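Oxidoreductase, short chain dehydrogenase/reductase family protein (Collinsella aerofaciens, PDB 5FYD) catalyses the NADPH-dependent reduction of the 7-oxo group of 7-oxolithocholate to give the bile acid ursodeoxycholate, working as a homodimer. Local coordinates at residues 123-126 / 127-131; 220-223 / 224-227. All blocks are in the same frame, centred on the assembly; numbering follows the deposited sequence.

Interaction 1: residues 123-126 / 127-131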
loop_
_atom_site.group_PDB
_atom_site.type_symbol
_atom_site.label_atom_id
_atom_site.label_comp_id
_atom_site.label_asym_id
_atom_site.label_seq_id
_atom_site.Cartn_x
_atom_site.Cartn_y
_atom_site.Cartn_z
ATOM N N PHE A 123 -1.109 -13.434 -23.821
ATOM C CA PHE A 123 -0.142 -14.542 -23.921
ATOM C C PHE A 123 -0.394 -15.338 -25.206
ATOM O O PHE A 123 0.538 -15.647 -25.938
ATOM C CB PHE A 123 -0.293 -15.458 -22.724
ATOM C CG PHE A 123 0.872 -16.383 -22.422
ATOM C CD1 PHE A 123 2.128 -16.293 -23.017
ATOM C CD2 PHE A 123 0.683 -17.342 -21.424
ATOM C CE1 PHE A 123 3.136 -17.174 -22.669
ATOM C CE2 PHE A 123 1.686 -18.199 -21.047
ATOM C CZ PHE A 123 2.922 -18.115 -21.671
ATOM N N HIS A 124 -1.668 -15.601 -25.485
ATOM C CA HIS A 124 -2.049 -16.356 -26.679
ATOM C C HIS A 124 -1.680 -15.620 -27.962
ATOM O O HIS A 124 -1.079 -16.187 -28.858
ATOM C CB HIS A 124 -3.550 -16.621 -26.665
ATOM C CG HIS A 124 -4.050 -17.339 -27.873
ATOM N ND1 HIS A 124 -4.797 -16.719 -28.845
ATOM C CD2 HIS A 124 -3.926 -18.631 -28.257
ATOM C CE1 HIS A 124 -5.129 -17.604 -29.773
ATOM N NE2 HIS A 124 -4.610 -18.768 -29.438
ATOM N N HIS A 125 -2.034 -14.346 -28.019
ATOM C CA HIS A 125 -1.838 -13.549 -29.223
ATOM C C HIS A 125 -0.348 -13.444 -29.564
ATOM O O HIS A 125 0.063 -13.749 -30.697
ATOM C CB HIS A 125 -2.479 -12.206 -28.994
ATOM C CG HIS A 125 -2.353 -11.264 -30.134
ATOM N ND1 HIS A 125 -3.352 -11.090 -31.063
ATOM C CD2 HIS A 125 -1.367 -10.407 -30.467
ATOM C CE1 HIS A 125 -2.962 -10.192 -31.950
ATOM N NE2 HIS A 125 -1.774 -9.746 -31.596
ATOM N N TYR A 126 0.473 -13.083 -28.574
ATOM C CA TYR A 126 1.907 -12.930 -28.823
ATOM C C TYR A 126 2.617 -14.262 -28.971
ATOM O O TYR A 126 3.579 -14.342 -29.746
ATOM C CB TYR A 126 2.553 -11.942 -27.839
ATOM C CG TYR A 126 1.964 -10.575 -28.078
ATOM C CD1 TYR A 126 2.369 -9.801 -29.157
ATOM C CD2 TYR A 126 0.951 -10.092 -27.273
ATOM C CE1 TYR A 126 1.780 -8.572 -29.421
ATOM C CE2 TYR A 126 0.354 -8.874 -27.529
ATOM C CZ TYR A 126 0.764 -8.111 -28.602
ATOM O OH TYR A 126 0.179 -6.881 -28.869
ATOM N N MET A 127 2.123 -15.329 -28.326
ATOM C CA MET A 127 2.665 -16.660 -28.602
ATOM C C MET A 127 2.445 -17.111 -30.046
ATOM O O MET A 127 3.332 -17.744 -30.638
ATOM C CB MET A 127 2.174 -17.721 -27.596
ATOM C CG MET A 127 2.960 -17.700 -26.280
ATOM S SD MET A 127 4.742 -17.902 -26.451
ATOM C CE MET A 127 4.793 -19.413 -27.409
ATOM N N ARG A 128 1.307 -16.753 -30.627
ATOM C CA ARG A 128 1.055 -17.015 -32.051
ATOM C C ARG A 128 2.077 -16.329 -32.932
ATOM O O ARG A 128 2.613 -16.930 -33.866
ATOM C CB ARG A 128 -0.358 -16.586 -32.438
ATOM C CG ARG A 128 -1.397 -17.545 -31.900
ATOM C CD ARG A 128 -2.825 -17.100 -32.144
ATOM N NE ARG A 128 -3.045 -16.692 -33.528
ATOM C CZ ARG A 128 -3.573 -15.529 -33.918
ATOM N NH1 ARG A 128 -3.993 -14.609 -33.029
ATOM N NH2 ARG A 128 -3.691 -15.284 -35.225
ATOM N N ILE A 129 2.373 -15.080 -32.615
ATOM C CA ILE A 129 3.352 -14.325 -33.395
ATOM C C ILE A 129 4.742 -14.941 -33.215
ATOM O O ILE A 129 5.433 -15.256 -34.209
ATOM C CB ILE A 129 3.319 -12.827 -33.020
ATOM C CG1 ILE A 129 1.990 -12.196 -33.477
ATOM C CG2 ILE A 129 4.504 -12.088 -33.637
ATOM C CD1 ILE A 129 1.650 -10.893 -32.788
ATOM N N PHE A 130 5.152 -15.130 -31.955
ATOM C CA PHE A 130 6.481 -15.640 -31.669
ATOM C C PHE A 130 6.713 -17.042 -32.253
ATOM O O PHE A 130 7.784 -17.312 -32.807
ATOM C CB PHE A 130 6.788 -15.657 -30.170
ATOM C CG PHE A 130 6.778 -14.309 -29.505
ATOM C CD1 PHE A 130 7.236 -13.151 -30.138
ATOM C CD2 PHE A 130 6.351 -14.198 -28.185
ATOM C CE1 PHE A 130 7.243 -11.928 -29.474
ATOM C CE2 PHE A 130 6.327 -12.973 -27.537
ATOM C CZ PHE A 130 6.770 -11.830 -28.178
ATOM N N ALA A 131 5.715 -17.909 -32.144
ATOM C CA ALA A 131 5.840 -19.280 -32.639
ATOM C C ALA A 131 5.899 -19.307 -34.173
ATOM O O ALA A 131 6.684 -20.083 -34.730
ATOM C CB ALA A 131 4.697 -20.144 -32.131
#
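F123 and M127 lie side by side, one turn apart, on the inner face of helix 105-132, a long helix packed on the parallel sheet of the Rossmann fold. M127 CG sits 3.6 Å from F123 CD1. The bend at chi2 brings the M127 sulfur obliquely beside the ring, SD lying 5.3 Å from the F123 ring centroid in a Met-aromatic contact. On the outer side, the H124 ring takes the R128 chain over one face, with CD of R128 3.3 Å from CE1 of H124; the guanidinium is inclined 32° to that imidazole. It stands almost perpendicular (85°) to the H125 ring, which also meets I129, its CD1 3.8 Å from H125 NE2. The same I129 methyl touches CD1 of Y126, and H125 CD2 lies over the centre of the Y126 ring, so the two aromatic residues and I129 form one continuous patch. Further out, F77 stacks on H125, and T80 hydrogen-bonds the phenol OH of Y126. F123 and M127 both reach V138 and V181 of the sheet and V170 of helix 154-173. The backbone carries regular i to i+4 bonds, the straightest from F130 N to Y126 O (2.8 Å, 172° at the hydrogen). CG of F130, anti to its own carbonyl carbon, is brought up to 3.2 Å from Y126 O, and the ring turns one face to that oxygen.

Interaction 2: residues 220-223 / 224-227; sequences EAFE and KLGK
E220 and K224 reach across one turn at the C-terminal end of helix 214-224, where the chain leaves the helix for strand 230-232 of the Rossmann-fold sheet. Both side chains are extended beyond CG and cross at an angle, meeting in an i to i+4 salt bridge with K224 NZ 2.6 Å from E220 OE2. The ammonium approaches the anti lone pair of OE2, away from the other carboxylate oxygen. With CG opposite its backbone N (chi1 -178°), the E220 carboxylate stands out from the helix, and the extended K224 chain slants back toward the helix start to reach it. K238 makes a second salt bridge to OE2, and G234 N hydrogen-bonds OE1, so both carboxylate oxygens have partners, which would probably stabilise the negative charge.

F222 and L225 run alongside each other, pointing the same way, with L225 CD2 4.1 Å from F222 CD1. L225 continues inward onto A137 and I139 of strand 136-143, while F222 packs against F24 and I28 of helix 19-30.

The backbone loosens as the helix ends. K224 N bonds to E220 O at 3.1 Å and more weakly to A221 O; L225 N makes a weak bond to F222 O at 3.4 Å. G226 then turns the chain with a positive phi of 81°, and K227 N bonds back to K224 O at 2.9 Å. K227, bent at chi4, gives a weak hydrogen bond from its ammonium to a water that bridges the helix end and the turn, lying 3.0 Å from F222 O and 2.8 Å from L225 O.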
loop_
_atom_site.group_PDB
_atom_site.type_symbol
_atom_site.label_atom_id
_atom_site.label_comp_id
_atom_site.label_asym_id
_atom_site.label_seq_id
_atom_site.Cartn_x
_atom_site.Cartn_y
_atom_site.Cartn_z
ATOM N N GLU A 220 17.470 -11.259 -12.435
ATOM C CA GLU A 220 17.451 -12.716 -12.301
ATOM C C GLU A 220 16.619 -13.382 -13.409
ATOM O O GLU A 220 17.048 -14.372 -13.996
ATOM C CB GLU A 220 16.941 -13.147 -10.927
ATOM C CG GLU A 220 16.974 -14.652 -10.773
ATOM C CD GLU A 220 16.673 -15.139 -9.361
ATOM O OE1 GLU A 220 16.325 -14.339 -8.470
ATOM O OE2 GLU A 220 16.782 -16.354 -9.161
ATOM N N ALA A 221 15.448 -12.821 -13.715
ATOM C CA ALA A 221 14.625 -13.367 -14.804
ATOM C C ALA A 221 15.389 -13.409 -16.149
ATOM O O ALA A 221 15.331 -14.403 -16.879
ATOM C CB ALA A 221 13.343 -12.559 -14.957
ATOM N N PHE A 222 16.101 -12.343 -16.481
ATOM C CA PHE A 222 16.807 -12.341 -17.751
ATOM C C PHE A 222 18.045 -13.251 -17.730
ATOM O O PHE A 222 18.369 -13.832 -18.748
ATOM C CB PHE A 222 17.147 -10.936 -18.219
ATOM C CG PHE A 222 16.010 -10.262 -18.923
ATOM C CD1 PHE A 222 15.745 -10.510 -20.259
ATOM C CD2 PHE A 222 15.156 -9.427 -18.227
ATOM C CE1 PHE A 222 14.667 -9.899 -20.901
ATOM C CE2 PHE A 222 14.078 -8.819 -18.865
ATOM C CZ PHE A 222 13.844 -9.042 -20.208
ATOM N N GLU A 223 18.700 -13.384 -16.580
ATOM C CA GLU A 223 19.829 -14.321 -16.442
ATOM C C GLU A 223 19.396 -15.759 -16.725
ATOM O O GLU A 223 20.136 -16.505 -17.341
ATOM C CB GLU A 223 20.486 -14.192 -15.063
ATOM C CG GLU A 223 21.412 -12.974 -15.013
ATOM C CD GLU A 223 22.051 -12.709 -13.652
ATOM O OE1 GLU A 223 22.013 -13.613 -12.773
ATOM O OE2 GLU A 223 22.585 -11.582 -13.468
ATOM N N LYS A 224 18.171 -16.112 -16.341
ATOM C CA LYS A 224 17.667 -17.487 -16.473
ATOM C C LYS A 224 16.780 -17.749 -17.699
ATOM O O LYS A 224 16.411 -18.894 -17.967
ATOM C CB LYS A 224 16.979 -17.880 -15.167
ATOM C CG LYS A 224 18.018 -17.962 -14.047
ATOM C CD LYS A 224 17.411 -18.234 -12.691
ATOM C CE LYS A 224 18.527 -18.414 -11.675
ATOM N NZ LYS A 224 18.004 -18.412 -10.298
ATOM N N LEU A 225 16.480 -16.699 -18.466
ATOM C CA LEU A 225 15.637 -16.811 -19.645
ATOM C C LEU A 225 16.281 -17.742 -20.665
ATOM O O LEU A 225 17.437 -17.550 -21.025
ATOM C CB LEU A 225 15.422 -15.433 -20.286
ATOM C CG LEU A 225 14.553 -15.398 -21.522
ATOM C CD1 LEU A 225 13.138 -15.924 -21.291
ATOM C CD2 LEU A 225 14.560 -13.987 -22.091
ATOM N N GLY A 226 15.530 -18.752 -21.102
ATOM C CA GLY A 226 16.050 -19.776 -22.001
ATOM C C GLY A 226 16.852 -20.869 -21.320
ATOM O O GLY A 226 17.317 -21.762 -22.004
ATOM N N LYS A 227 17.010 -20.812 -19.994
ATOM C CA LYS A 227 17.704 -21.838 -19.220
ATOM C C LYS A 227 16.777 -22.523 -18.220
ATOM O O LYS A 227 16.795 -23.745 -18.089
ATOM C CB LYS A 227 18.846 -21.217 -18.435
ATOM C CG LYS A 227 19.911 -20.517 -19.271
ATOM C CD LYS A 227 20.947 -19.904 -18.337
ATOM C CE LYS A 227 22.155 -19.347 -19.062
ATOM N NZ LYS A 227 21.791 -18.209 -19.941
HETATM O O HOH W 1 19.660 -15.993 -20.362
#

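How the interactions relate
Interactions 1 and 2 are local contacts of one Rossmann domain, one within a helix and one where a helix ends, with centres 19 Å apart and nearest atoms about 10 Å apart, so they do not touch. Strand 136-143 connects them: F123, M127 and F130 of interaction 1 reach V138, while A221, F222 and L225 of interaction 2 reach I139. Both stand back from the NADP(+) site. The side chain of Y126 is about 9 Å from that of F67, and that of A221 about 8 Å from that of V20, both cofactor-binding residues. F123 is about 12 Å, side chain to side chain, from K160, which by similarity lowers the pKa of the probable proton acceptor Y156.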